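Local coordinates for protein shikimate 5-dehydrogenase (Mycobacterium fortuitum subsp. fortuitum DSM 46621, PDB 4XIJ) that probably reduces 3-dehydroshikimate to shikimate with NADPH, the fourth of seven steps on the route to chorismate and the aromatic amino acids, at residues D195-T200 / P217-A222. Residues are numbered along the deposited sequence; the frame is centred on the assembly and turned at random.
Sequences DAAVST and PRVLDA
Ala197 and Ser199 exchange backbone hydrogen bonds with the neighbouring parallel strand, 218-221, whose axis runs 4.7 Å away and 14° off. Ala197 N donates to Arg218 O and Ala197 O takes Leu220 N; one step on, Ser199 N reaches Leu220 O at 2.8 Å and Ser199 O receives Ala222 N, so each of these two residues of strand 196-199 bridges two residues of its partner. Val198 turns its side chain to the opposite face, where its CG1 lies 4.3 Å from CD2 of Leu220; this apolar pair sits under helix 114-122, through Val118, Ala121 and Leu122. The other face carries Ala197, Val219, Ser199 and Asp221 and is packed in part by Leu231 of helix 230-237. Asp221 can be followed outward: CB points to this face and the side chain touches Leu231 and Trp227; CG stands anti to the backbone N (chi1 -170°), beside the carbonyl carbon, which brings OD1 toward Ser199. Its OD1 lies 3.9 Å from Ser199 O, acceptor beside acceptor, and is satisfied instead by a water at 2.6 Å and by Ile223 N; OD2 bonds Thr229 OG1. The same water accepts from Ser199 OG at 2.7 Å, tying the two side chains together on that face. Just past the C-terminal ends of the strands, Ala222 CB comes within 3.3 Å of Ser199 O, while Thr200 OG1 bonds Ile132 O of strand 128-132 on the far side. Fourth and fifth in a six-stranded parallel sheet of order 3-2-1-4-5-6, with helices on both faces, the two strands belong to the Rossmann-type, probably NADP-binding, domain.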
loop_
_atom_site.group_PDB
_atom_site.type_symbol
_atom_site.label_atom_id
_atom_site.label_comp_id
_atom_site.label_asym_id
_atom_site.label_seq_id
_atom_site.Cartn_x
_atom_site.Cartn_y
_atom_site.Cartn_z
ATOM N N ASP A 195 -9.218 0.035 18.295
ATOM C CA ASP A 195 -10.373 0.204 17.373
ATOM C C ASP A 195 -10.190 -0.489 16.035
ATOM O O ASP A 195 -11.154 -0.884 15.401
ATOM C CB ASP A 195 -10.621 1.692 17.179
ATOM C CG ASP A 195 -10.890 2.376 18.510
ATOM O OD1 ASP A 195 -11.813 1.931 19.240
ATOM O OD2 ASP A 195 -10.163 3.315 18.865
ATOM N N ALA A 196 -8.946 -0.669 15.646
ATOM C CA ALA A 196 -8.669 -1.236 14.323
ATOM C C ALA A 196 -7.278 -1.810 14.319
ATOM O O ALA A 196 -6.456 -1.429 15.156
ATOM C CB ALA A 196 -8.770 -0.133 13.207
ATOM N N ALA A 197 -7.007 -2.679 13.354
ATOM C CA ALA A 197 -5.631 -3.175 13.127
ATOM C C ALA A 197 -5.367 -3.366 11.657
ATOM O O ALA A 197 -6.307 -3.660 10.900
ATOM C CB ALA A 197 -5.348 -4.512 13.863
ATOM N N VAL A 198 -4.091 -3.217 11.271
ATOM C CA VAL A 198 -3.608 -3.602 9.952
ATOM C C VAL A 198 -2.623 -4.720 10.181
ATOM O O VAL A 198 -1.603 -4.511 10.820
ATOM C CB VAL A 198 -2.904 -2.427 9.223
ATOM C CG1 VAL A 198 -2.429 -2.845 7.815
ATOM C CG2 VAL A 198 -3.846 -1.234 9.146
ATOM N N SER A 199 -2.894 -5.886 9.629
ATOM C CA SER A 199 -1.995 -7.017 9.766
ATOM C C SER A 199 -1.146 -7.194 8.519
ATOM O O SER A 199 -1.675 -7.369 7.405
ATOM C CB SER A 199 -2.792 -8.300 10.024
ATOM O OG SER A 199 -1.881 -9.358 10.241
ATOM N N THR A 200 0.167 -7.075 8.672
ATOM C CA THR A 200 1.093 -7.088 7.546
ATOM C C THR A 200 1.847 -8.406 7.386
ATOM O O THR A 200 2.675 -8.531 6.474
ATOM C CB THR A 200 2.144 -5.940 7.680
ATOM O OG1 THR A 200 3.042 -6.219 8.763
ATOM C CG2 THR A 200 1.456 -4.583 7.895
ATOM N N PRO A 217 -12.063 -4.667 16.678
ATOM C CA PRO A 217 -13.355 -4.592 15.986
ATOM C C PRO A 217 -13.277 -4.614 14.458
ATOM O O PRO A 217 -14.187 -5.131 13.838
ATOM C CB PRO A 217 -13.934 -3.262 16.500
ATOM C CG PRO A 217 -13.318 -3.103 17.852
ATOM C CD PRO A 217 -11.897 -3.602 17.684
ATOM N N ARG A 218 -12.252 -4.002 13.876
ATOM C CA ARG A 218 -12.097 -3.916 12.429
ATOM C C ARG A 218 -10.656 -4.224 12.105
ATOM O O ARG A 218 -9.736 -3.609 12.632
ATOM C CB ARG A 218 -12.504 -2.539 11.939
ATOM C CG ARG A 218 -13.928 -2.251 12.346
ATOM C CD ARG A 218 -14.419 -0.958 11.729
ATOM N NE ARG A 218 -14.526 -1.013 10.269
ATOM C CZ ARG A 218 -13.771 -0.309 9.432
ATOM N NH1 ARG A 218 -12.850 0.498 9.921
ATOM N NH2 ARG A 218 -13.953 -0.421 8.112
ATOM N N VAL A 219 -10.438 -5.204 11.249
ATOM C CA VAL A 219 -9.096 -5.653 10.909
ATOM C C VAL A 219 -8.915 -5.675 9.396
ATOM O O VAL A 219 -9.695 -6.334 8.691
ATOM C CB VAL A 219 -8.813 -7.062 11.498
ATOM C CG1 VAL A 219 -7.426 -7.536 11.035
ATOM C CG2 VAL A 219 -8.912 -6.984 13.040
ATOM N N LEU A 220 -7.920 -4.928 8.913
ATOM C CA LEU A 220 -7.455 -4.983 7.539
ATOM C C LEU A 220 -6.299 -5.972 7.486
ATOM O O LEU A 220 -5.257 -5.755 8.103
ATOM C CB LEU A 220 -7.037 -3.585 7.047
ATOM C CG LEU A 220 -6.353 -3.545 5.694
ATOM C CD1 LEU A 220 -7.326 -4.018 4.625
ATOM C CD2 LEU A 220 -5.922 -2.090 5.429
ATOM N N ASP A 221 -6.533 -7.084 6.786
ATOM C CA ASP A 221 -5.530 -8.106 6.602
ATOM C C ASP A 221 -4.915 -7.908 5.204
ATOM O O ASP A 221 -5.629 -7.931 4.205
ATOM C CB ASP A 221 -6.194 -9.486 6.724
ATOM C CG ASP A 221 -5.210 -10.621 6.777
ATOM O OD1 ASP A 221 -4.003 -10.426 6.561
ATOM O OD2 ASP A 221 -5.651 -11.736 7.111
ATOM N N ALA A 222 -3.602 -7.707 5.134
ATOM C CA ALA A 222 -2.920 -7.537 3.857
ATOM C C ALA A 222 -3.029 -8.794 2.985
ATOM O O ALA A 222 -2.908 -8.715 1.755
ATOM C CB ALA A 222 -1.457 -7.188 4.080
HETATM O O HOH W 1 -2.071 -11.110 8.240
#